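Local coordinates for MJ fibrillarin homologue (Methanocaldococcus jannaschii, PDB 1FBN), which probably transfers methyl groups from S-adenosyl-L-methionine to ribose 2'-hydroxyls of rRNA and tRNA at sites selected by a guide RNA, at residues E11-E15 with I25-S29; K32-Y37 with E47-N53; P54-L59 with F216-M222. One frame throughout, in Å; residues are numbered along the deposited sequence.

Contact 1: residues E11-E15 with I25-S29; sequences ENIYE and IATKS
Tyr14 O is gripped by two groups of the opposing strand: the amide Ala26 N donates to it from 2.8 Å, and Ile25 CA adds a CA-H...O contact of 3.1 Å. The return bond, from Tyr14 N to Ala26 O, is also 2.8 Å long, with an N-H...O angle of 155°. These reciprocal bonds define Tyr14 and Ala26 as an antiparallel hydrogen-bonded pair, followed by the non-hydrogen-bonded pair Glu15 and Ile25. The two strands belong to a beta hairpin, 13-17 with 25-28, within the N-terminal antiparallel sheet; the axes of the short segments 13-15 and 25-28 run at 141°, well short of straight antiparallel. Past the bridged pairs a water takes over, donating to Asn12 O at 2.8 Å and accepting from Lys28 N at the same length. Lys28 supplies the main side-chain contact. Its CB lies 3.9 Å from Tyr14 CE1, and a bend at chi3 (-66°) brings CE and NZ back to the phenol end, where Lys28 NZ makes a weak bond of 3.3 Å to Tyr14 OH. The ammonium group also has a long, weak ion pair with Glu47. Ala26 O lies at the edge of the Tyr14 ring, which meets Tyr49 edge-to-face. Ile13 and Ile25 both rest on Ile63 of helix 58-64, while the hydroxyl of Thr27 is hydrogen-bonded to Asp94 of helix 87-95.

Contact 2: residues K32-Y37 with E47-N53; sequences KGKKVY and EEYRIWN
Glu48, Arg50 and Tyr37 bury the most surface here, and each bridges the segments differently. Glu48 reaches across with an extended chain, and its OE1 accepts the amide of Gly33 at 3.0 Å in a nearly straight bond (176° at the hydrogen). The donor comes from the syn side, tilted out of the carboxylate plane. A water lies 2.8 Å from Glu48 OE1 and 2.9 Å from Lys34 O, although other acceptors compete for its protons. OE2 forms a salt bridge with Lys43, so both oxygens of this buried carboxylate are engaged. Gly33 has a positive phi, at which a CB would be jammed against the carbonyl oxygen of Lys32. Strand 47-51 lies between strands 25-28 and 41-44 in the five-stranded antiparallel N-terminal sheet, and the loop 32-37 passes beside it, almost parallel but without pairing: the nearest CA atoms, those of Lys32 and Glu48, are 6.3 Å apart, so side chains fill the interval. Arg50 occupies its middle. Val36 CG2 lies 3.5 Å from Arg50 NH1, meeting the guanidinium obliquely, and the guanidinium of this buried arginine has salt bridges from NH1 to Glu39 and from NH2 to Asp94. Tyr37 CE1 approaches the same Arg50 NH1 at 3.9 Å, with ring and guanidinium planes 87° apart. Its CG sits between the backbone N and carbonyl carbon (chi1 61°), which turns the ring inward until its edge meets Asn53 CB, 4.1 Å from Tyr37 CE2. Tyr37 also touches Thr87, predicted to bind S-adenosyl-L-methionine.

Contact 3: residues P54-L59 with F216-M222; sequences PNKSKL and FEKDHVM
Pro54 lies over one face of the Phe216 ring in a CH-pi contact: its CB is 3.7 Å from the ring centroid and 16° off the normal. Its carbonyl oxygen reaches Glu217 OE2 through a water that donates to both. Asn55 approaches the same ring at its edge, with OD1 3.3 Å from Phe216 CD1 and the amide plane turned 63° to the ring. With an alanine in place of Phe216, Pro54 CB would probably lose its aromatic partner and a gap would open toward Ala61 and Ile64 of helix 58-64. Ser57 is the N-cap of that helix. In its first turn, the Lys58 chain runs past Glu217 to put CE 3.9 Å from His220 CD2, while its ammonium group forms a salt bridge with Asp150. His220 ND1 donates to Lys218 O at 3.0 Å, from above the carbonyl plane, which helps to orient the imidazole. Leu59 CD1 closes the contact 4.1 Å from CE of Met222, a selenomethionine on strand 220-227. No polar bond joins the segments directly: carbon and ring contacts are supplemented by water bridges, whereas the charge of Lys58 is directed to Asp150, a predicted S-adenosyl-L-methionine-binding residue.

Overall arrangement
From the N terminus, contact 1 comes first and closes the hairpin loop between strands 13-17 and 25-28. Contact 2 follows, its loop enclosing strand 41-44. Contact 3 closes last, reaching across 156 intervening residues to the start of helix 58-64. The three are in series, with none nested or crossed. Contacts 1 and 2 share the N-terminal sheet, where strands 25-28 and 47-51 are neighbours: Thr27 O and Arg50 N are 2.9 Å apart, a probable hydrogen bond. Contacts 2 and 3 meet at Trp52, whose indole packs on Leu59. Contact 3 then ties helix 58-64 to strand 220-227 of the seven-stranded mixed sheet, the Rossmann-like methyltransferase core.

Contact 1: residues E11-E15 with I25-S29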
loop_
_atom_site.group_PDB
_atom_site.type_symbol
_atom_site.label_atom_id
_atom_site.label_comp_id
_atom_site.label_asym_id
_atom_site.label_seq_id
_atom_site.Cartn_x
_atom_site.Cartn_y
_atom_site.Cartn_z
ATOM N N GLU A 11 7.466 -1.832 11.688
ATOM C CA GLU A 11 8.867 -2.044 11.340
ATOM C C GLU A 11 9.282 -1.031 10.278
ATOM O O GLU A 11 8.771 -1.042 9.158
ATOM C CB GLU A 11 9.137 -3.472 10.850
ATOM C CG GLU A 11 10.626 -3.721 10.575
ATOM C CD GLU A 11 10.952 -5.156 10.195
ATOM O OE1 GLU A 11 10.702 -6.065 11.014
ATOM O OE2 GLU A 11 11.480 -5.371 9.083
ATOM N N ASN A 12 10.188 -0.136 10.658
ATOM C CA ASN A 12 10.697 0.903 9.769
ATOM C C ASN A 12 9.649 1.947 9.353
ATOM O O ASN A 12 9.690 2.482 8.245
ATOM C CB ASN A 12 11.391 0.284 8.546
ATOM C CG ASN A 12 12.478 1.187 7.960
ATOM O OD1 ASN A 12 12.946 0.965 6.836
ATOM N ND2 ASN A 12 12.888 2.200 8.719
ATOM N N ILE A 13 8.686 2.190 10.238
ATOM C CA ILE A 13 7.652 3.208 10.042
ATOM C C ILE A 13 7.784 4.064 11.303
ATOM O O ILE A 13 8.115 3.547 12.371
ATOM C CB ILE A 13 6.226 2.609 9.936
ATOM C CG1 ILE A 13 6.127 1.700 8.710
ATOM C CG2 ILE A 13 5.194 3.729 9.799
ATOM C CD1 ILE A 13 4.769 1.102 8.514
ATOM N N TYR A 14 7.539 5.365 11.196
ATOM C CA TYR A 14 7.719 6.231 12.355
ATOM C C TYR A 14 6.543 7.103 12.742
ATOM O O TYR A 14 5.891 7.710 11.891
ATOM C CB TYR A 14 8.983 7.090 12.162
ATOM C CG TYR A 14 10.199 6.239 11.884
ATOM C CD1 TYR A 14 10.501 5.832 10.585
ATOM C CD2 TYR A 14 10.961 5.716 12.928
ATOM C CE1 TYR A 14 11.513 4.915 10.332
ATOM C CE2 TYR A 14 11.978 4.797 12.685
ATOM C CZ TYR A 14 12.243 4.396 11.384
ATOM O OH TYR A 14 13.208 3.451 11.137
ATOM N N GLU A 15 6.257 7.127 14.040
ATOM C CA GLU A 15 5.189 7.953 14.581
ATOM C C GLU A 15 5.811 9.296 14.930
ATOM O O GLU A 15 6.831 9.347 15.618
ATOM C CB GLU A 15 4.616 7.332 15.845
ATOM C CG GLU A 15 3.505 8.139 16.458
ATOM C CD GLU A 15 3.014 7.527 17.742
ATOM O OE1 GLU A 15 3.650 7.772 18.786
ATOM O OE2 GLU A 15 2.007 6.789 17.705
ATOM N N ILE A 25 2.606 10.385 10.873
ATOM C CA ILE A 25 3.528 9.278 10.619
ATOM C C ILE A 25 4.484 9.620 9.490
ATOM O O ILE A 25 4.214 10.503 8.677
ATOM C CB ILE A 25 2.807 7.952 10.265
ATOM C CG1 ILE A 25 1.963 8.124 9.001
ATOM C CG2 ILE A 25 1.995 7.442 11.465
ATOM C CD1 ILE A 25 1.352 6.823 8.508
ATOM N N ALA A 26 5.591 8.890 9.423
ATOM C CA ALA A 26 6.591 9.134 8.397
ATOM C C ALA A 26 7.431 7.897 8.118
ATOM O O ALA A 26 7.339 6.891 8.825
ATOM C CB ALA A 26 7.498 10.291 8.830
ATOM N N THR A 27 8.202 7.962 7.039
ATOM C CA THR A 27 9.109 6.883 6.678
ATOM C C THR A 27 10.504 7.499 6.537
ATOM O O THR A 27 10.647 8.713 6.339
ATOM C CB THR A 27 8.701 6.164 5.362
ATOM O OG1 THR A 27 8.543 7.119 4.311
ATOM C CG2 THR A 27 7.403 5.391 5.545
ATOM N N LYS A 28 11.527 6.673 6.725
ATOM C CA LYS A 28 12.908 7.116 6.610
ATOM C C LYS A 28 13.285 7.041 5.124
ATOM O O LYS A 28 13.386 5.955 4.550
ATOM C CB LYS A 28 13.797 6.209 7.457
ATOM C CG LYS A 28 15.213 6.693 7.629
ATOM C CD LYS A 28 15.973 5.769 8.562
ATOM C CE LYS A 28 15.411 5.818 9.968
ATOM N NZ LYS A 28 16.167 4.923 10.886
ATOM N N SER A 29 13.448 8.207 4.502
ATOM C CA SER A 29 13.774 8.311 3.075
ATOM C C SER A 29 15.018 7.552 2.602
ATOM O O SER A 29 16.073 7.613 3.242
ATOM C CB SER A 29 13.898 9.789 2.687
ATOM O OG SER A 29 14.209 9.943 1.310
HETATM O O HOH W 1 11.084 3.927 6.349
#

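Contact 2: residues K32-Y37 with E47-N53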
loop_
_atom_site.group_PDB
_atom_site.type_symbol
_atom_site.label_atom_id
_atom_site.label_comp_id
_atom_site.label_asym_id
_atom_site.label_seq_id
_atom_site.Cartn_x
_atom_site.Cartn_y
_atom_site.Cartn_z
ATOM N N LYS A 32 17.675 10.695 -0.115
ATOM C CA LYS A 32 17.752 11.975 0.575
ATOM C C LYS A 32 17.950 13.180 -0.337
ATOM O O LYS A 32 18.599 13.095 -1.386
ATOM C CB LYS A 32 18.817 11.899 1.664
ATOM C CG LYS A 32 18.603 10.676 2.560
ATOM C CD LYS A 32 19.549 10.582 3.745
ATOM C CE LYS A 32 21.007 10.495 3.332
ATOM N NZ LYS A 32 21.533 11.805 2.843
ATOM N N GLY A 33 17.338 14.292 0.057
ATOM C CA GLY A 33 17.423 15.514 -0.717
ATOM C C GLY A 33 16.377 15.568 -1.813
ATOM O O GLY A 33 16.461 16.398 -2.722
ATOM N N LYS A 34 15.379 14.693 -1.727
ATOM C CA LYS A 34 14.327 14.655 -2.733
ATOM C C LYS A 34 12.926 14.558 -2.151
ATOM O O LYS A 34 12.668 13.774 -1.236
ATOM C CB LYS A 34 14.544 13.475 -3.692
ATOM C CG LYS A 34 13.572 13.432 -4.877
ATOM C CD LYS A 34 13.720 12.142 -5.683
ATOM C CE LYS A 34 13.085 12.247 -7.067
ATOM N NZ LYS A 34 11.643 12.616 -7.024
ATOM N N LYS A 35 12.034 15.396 -2.668
ATOM C CA LYS A 35 10.639 15.374 -2.265
ATOM C C LYS A 35 9.887 14.774 -3.450
ATOM O O LYS A 35 9.994 15.263 -4.579
ATOM C CB LYS A 35 10.120 16.779 -1.953
ATOM C CG LYS A 35 10.612 17.332 -0.630
ATOM C CD LYS A 35 9.877 18.604 -0.256
ATOM C CE LYS A 35 10.359 19.149 1.080
ATOM N NZ LYS A 35 9.565 20.335 1.498
ATOM N N VAL A 36 9.193 13.670 -3.201
ATOM C CA VAL A 36 8.432 12.985 -4.238
ATOM C C VAL A 36 7.178 13.765 -4.626
ATOM O O VAL A 36 6.920 13.982 -5.811
ATOM C CB VAL A 36 8.037 11.555 -3.784
ATOM C CG1 VAL A 36 7.175 10.871 -4.841
ATOM C CG2 VAL A 36 9.285 10.734 -3.513
ATOM N N TYR A 37 6.426 14.214 -3.622
ATOM C CA TYR A 37 5.184 14.951 -3.852
ATOM C C TYR A 37 5.017 16.179 -2.952
ATOM O O TYR A 37 3.914 16.483 -2.489
ATOM C CB TYR A 37 3.981 14.006 -3.701
ATOM C CG TYR A 37 3.829 13.369 -2.328
ATOM C CD1 TYR A 37 4.655 12.317 -1.922
ATOM C CD2 TYR A 37 2.836 13.806 -1.447
ATOM C CE1 TYR A 37 4.491 11.713 -0.667
ATOM C CE2 TYR A 37 2.662 13.213 -0.197
ATOM C CZ TYR A 37 3.488 12.169 0.188
ATOM O OH TYR A 37 3.299 11.591 1.423
ATOM N N GLU A 47 19.672 11.700 8.274
ATOM C CA GLU A 47 18.404 11.008 8.046
ATOM C C GLU A 47 17.293 12.000 7.711
ATOM O O GLU A 47 17.228 13.090 8.281
ATOM C CB GLU A 47 17.999 10.223 9.297
ATOM C CG GLU A 47 19.001 9.172 9.744
ATOM C CD GLU A 47 18.818 7.831 9.050
ATOM O OE1 GLU A 47 18.767 7.793 7.798
ATOM O OE2 GLU A 47 18.730 6.808 9.769
ATOM N N GLU A 48 16.422 11.621 6.784
ATOM C CA GLU A 48 15.302 12.467 6.396
ATOM C C GLU A 48 13.994 11.702 6.540
ATOM O O GLU A 48 13.790 10.681 5.888
ATOM C CB GLU A 48 15.468 12.970 4.961
ATOM C CG GLU A 48 16.532 14.053 4.808
ATOM C CD GLU A 48 16.621 14.639 3.402
ATOM O OE1 GLU A 48 15.716 14.393 2.574
ATOM O OE2 GLU A 48 17.604 15.363 3.126
ATOM N N TYR A 49 13.135 12.162 7.442
ATOM C CA TYR A 49 11.846 11.521 7.656
ATOM C C TYR A 49 10.791 12.232 6.820
ATOM O O TYR A 49 10.563 13.429 6.979
ATOM C CB TYR A 49 11.468 11.545 9.139
ATOM C CG TYR A 49 12.398 10.731 10.007
ATOM C CD1 TYR A 49 13.539 11.305 10.570
ATOM C CD2 TYR A 49 12.141 9.387 10.267
ATOM C CE1 TYR A 49 14.403 10.558 11.369
ATOM C CE2 TYR A 49 12.997 8.630 11.066
ATOM C CZ TYR A 49 14.126 9.223 11.614
ATOM O OH TYR A 49 14.970 8.485 12.413
ATOM N N ARG A 50 10.186 11.493 5.896
ATOM C CA ARG A 50 9.165 12.047 5.014
ATOM C C ARG A 50 7.777 11.892 5.609
ATOM O O ARG A 50 7.310 10.772 5.818
ATOM C CB ARG A 50 9.200 11.361 3.646
ATOM C CG ARG A 50 10.502 11.507 2.892
ATOM C CD ARG A 50 10.280 11.248 1.414
ATOM N NE ARG A 50 9.863 9.878 1.172
ATOM C CZ ARG A 50 8.850 9.511 0.392
ATOM N NH1 ARG A 50 8.114 10.408 -0.253
ATOM N NH2 ARG A 50 8.576 8.225 0.257
ATOM N N ILE A 51 7.119 13.017 5.877
ATOM C CA ILE A 51 5.771 13.002 6.434
ATOM C C ILE A 51 4.844 12.332 5.422
ATOM O O ILE A 51 4.708 12.785 4.288
ATOM C CB ILE A 51 5.281 14.434 6.764
ATOM C CG1 ILE A 51 6.167 15.055 7.853
ATOM C CG2 ILE A 51 3.821 14.424 7.193
ATOM C CD1 ILE A 51 6.256 14.254 9.144
ATOM N N TRP A 52 4.253 11.222 5.852
ATOM C CA TRP A 52 3.354 10.400 5.040
ATOM C C TRP A 52 1.909 10.903 5.138
ATOM O O TRP A 52 1.170 10.528 6.048
ATOM C CB TRP A 52 3.469 8.959 5.546
ATOM C CG TRP A 52 3.018 7.878 4.613
ATOM C CD1 TRP A 52 2.405 8.022 3.397
ATOM C CD2 TRP A 52 3.131 6.469 4.843
ATOM N NE1 TRP A 52 2.126 6.783 2.861
ATOM C CE2 TRP A 52 2.561 5.814 3.729
ATOM C CE3 TRP A 52 3.659 5.697 5.889
ATOM C CZ2 TRP A 52 2.503 4.419 3.629
ATOM C CZ3 TRP A 52 3.601 4.307 5.790
ATOM C CH2 TRP A 52 3.026 3.684 4.665
ATOM N N ASN A 53 1.510 11.724 4.173
ATOM C CA ASN A 53 0.176 12.328 4.136
ATOM C C ASN A 53 -0.987 11.353 3.875
ATOM O O ASN A 53 -1.103 10.791 2.785
ATOM C CB ASN A 53 0.170 13.455 3.090
ATOM C CG ASN A 53 -1.037 14.382 3.209
ATOM O OD1 ASN A 53 -2.042 14.057 3.842
ATOM N ND2 ASN A 53 -0.934 15.551 2.590
HETATM O O HOH W 2 13.761 12.818 1.251
#

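Contact 3: residues P54-L59 with F216-M222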
loop_
_atom_site.group_PDB
_atom_site.type_symbol
_atom_site.label_atom_id
_atom_site.label_comp_id
_atom_site.label_asym_id
_atom_site.label_seq_id
_atom_site.Cartn_x
_atom_site.Cartn_y
_atom_site.Cartn_z
ATOM N N PRO A 54 -1.879 11.165 4.870
ATOM C CA PRO A 54 -3.038 10.271 4.758
ATOM C C PRO A 54 -4.071 10.749 3.737
ATOM O O PRO A 54 -4.898 9.969 3.273
ATOM C CB PRO A 54 -3.610 10.274 6.177
ATOM C CG PRO A 54 -3.223 11.619 6.701
ATOM C CD PRO A 54 -1.804 11.744 6.223
ATOM N N ASN A 55 -4.035 12.037 3.409
ATOM C CA ASN A 55 -4.951 12.610 2.425
ATOM C C ASN A 55 -4.474 12.284 1.009
ATOM O O ASN A 55 -5.225 12.423 0.044
ATOM C CB ASN A 55 -5.029 14.130 2.588
ATOM C CG ASN A 55 -5.636 14.545 3.906
ATOM O OD1 ASN A 55 -6.841 14.412 4.114
ATOM N ND2 ASN A 55 -4.805 15.060 4.807
ATOM N N LYS A 56 -3.215 11.869 0.894
ATOM C CA LYS A 56 -2.609 11.534 -0.392
ATOM C C LYS A 56 -2.245 10.055 -0.535
ATOM O O LYS A 56 -1.946 9.593 -1.633
ATOM C CB LYS A 56 -1.373 12.410 -0.630
ATOM C CG LYS A 56 -1.682 13.763 -1.265
ATOM C CD LYS A 56 -2.709 14.551 -0.462
ATOM C CE LYS A 56 -3.449 15.579 -1.323
ATOM N NZ LYS A 56 -4.621 16.187 -0.611
ATOM N N SER A 57 -2.302 9.313 0.569
ATOM C CA SER A 57 -1.966 7.892 0.571
ATOM C C SER A 57 -2.952 7.077 1.408
ATOM O O SER A 57 -3.062 7.273 2.619
ATOM C CB SER A 57 -0.542 7.696 1.101
ATOM O OG SER A 57 -0.209 6.320 1.223
ATOM N N LYS A 58 -3.648 6.146 0.760
ATOM C CA LYS A 58 -4.625 5.300 1.440
ATOM C C LYS A 58 -3.997 4.414 2.524
ATOM O O LYS A 58 -4.653 4.077 3.516
ATOM C CB LYS A 58 -5.387 4.435 0.431
ATOM C CG LYS A 58 -6.223 5.224 -0.566
ATOM C CD LYS A 58 -7.036 4.297 -1.461
ATOM C CE LYS A 58 -7.657 5.056 -2.619
ATOM N NZ LYS A 58 -6.601 5.633 -3.507
ATOM N N LEU A 59 -2.737 4.025 2.325
ATOM C CA LEU A 59 -2.035 3.196 3.300
ATOM C C LEU A 59 -1.750 4.031 4.555
ATOM O O LEU A 59 -1.923 3.550 5.680
ATOM C CB LEU A 59 -0.744 2.632 2.697
ATOM C CG LEU A 59 0.069 1.676 3.570
ATOM C CD1 LEU A 59 -0.828 0.586 4.145
ATOM C CD2 LEU A 59 1.199 1.071 2.752
ATOM N N PHE A 216 -10.395 10.607 5.232
ATOM C CA PHE A 216 -9.546 10.752 4.058
ATOM C C PHE A 216 -10.141 10.261 2.741
ATOM O O PHE A 216 -9.854 10.822 1.681
ATOM C CB PHE A 216 -8.203 10.084 4.347
ATOM C CG PHE A 216 -7.660 10.421 5.706
ATOM C CD1 PHE A 216 -7.046 11.649 5.937
ATOM C CD2 PHE A 216 -7.830 9.543 6.775
ATOM C CE1 PHE A 216 -6.617 12.001 7.208
ATOM C CE2 PHE A 216 -7.406 9.882 8.052
ATOM C CZ PHE A 216 -6.798 11.115 8.269
ATOM N N GLU A 217 -10.966 9.218 2.815
ATOM C CA GLU A 217 -11.629 8.642 1.641
ATOM C C GLU A 217 -13.010 8.147 2.060
ATOM O O GLU A 217 -13.130 7.359 3.000
ATOM C CB GLU A 217 -10.823 7.463 1.081
ATOM C CG GLU A 217 -9.466 7.816 0.492
ATOM C CD GLU A 217 -9.556 8.690 -0.748
ATOM O OE1 GLU A 217 -10.575 8.635 -1.471
ATOM O OE2 GLU A 217 -8.588 9.434 -1.009
ATOM N N LYS A 218 -14.051 8.602 1.368
ATOM C CA LYS A 218 -15.410 8.191 1.706
ATOM C C LYS A 218 -15.811 6.857 1.098
ATOM O O LYS A 218 -15.636 6.623 -0.098
ATOM C CB LYS A 218 -16.405 9.295 1.354
ATOM C CG LYS A 218 -16.203 10.520 2.234
ATOM C CD LYS A 218 -17.008 11.720 1.781
ATOM C CE LYS A 218 -16.705 12.931 2.661
ATOM N NZ LYS A 218 -17.482 14.135 2.248
ATOM N N ASP A 219 -16.334 5.984 1.954
ATOM C CA ASP A 219 -16.762 4.638 1.577
ATOM C C ASP A 219 -15.626 3.789 1.002
ATOM O O ASP A 219 -15.774 3.128 -0.031
ATOM C CB ASP A 219 -17.977 4.681 0.642
ATOM C CG ASP A 219 -19.237 5.161 1.349
ATOM O OD1 ASP A 219 -19.490 4.713 2.487
ATOM O OD2 ASP A 219 -19.972 5.989 0.768
ATOM N N HIS A 220 -14.488 3.842 1.694
ATOM C CA HIS A 220 -13.280 3.091 1.358
ATOM C C HIS A 220 -12.869 2.322 2.611
ATOM O O HIS A 220 -12.862 2.881 3.712
ATOM C CB HIS A 220 -12.124 4.026 0.992
ATOM C CG HIS A 220 -12.104 4.458 -0.439
ATOM N ND1 HIS A 220 -13.021 5.340 -0.969
ATOM C CD2 HIS A 220 -11.240 4.168 -1.441
ATOM C CE1 HIS A 220 -12.720 5.578 -2.233
ATOM N NE2 HIS A 220 -11.645 4.878 -2.544
ATOM N N VAL A 221 -12.521 1.049 2.437
ATOM C CA VAL A 221 -12.084 0.203 3.550
ATOM C C VAL A 221 -10.844 -0.589 3.153
ATOM O O VAL A 221 -10.795 -1.168 2.069
ATOM C CB VAL A 221 -13.184 -0.803 3.984
ATOM C CG1 VAL A 221 -12.627 -1.801 4.982
ATOM C CG2 VAL A 221 -14.363 -0.067 4.596
HETATM N N MSE A 222 -9.832 -0.577 4.017
HETATM C CA MSE A 222 -8.598 -1.319 3.779
HETATM C C MSE A 222 -8.735 -2.698 4.428
HETATM O O MSE A 222 -8.955 -2.811 5.635
HETATM C CB MSE A 222 -7.392 -0.574 4.377
HETATM C CG MSE A 222 -6.033 -1.266 4.214
HETATM SE SE MSE A 222 -5.376 -1.295 2.522
HETATM C CE MSE A 222 -4.579 0.267 2.469
HETATM O O HOH W 3 -6.100 8.805 1.048
HETATM O O HOH W 4 -7.876 12.173 -0.569
HETATM O O HOH W 5 -8.751 13.643 1.802
#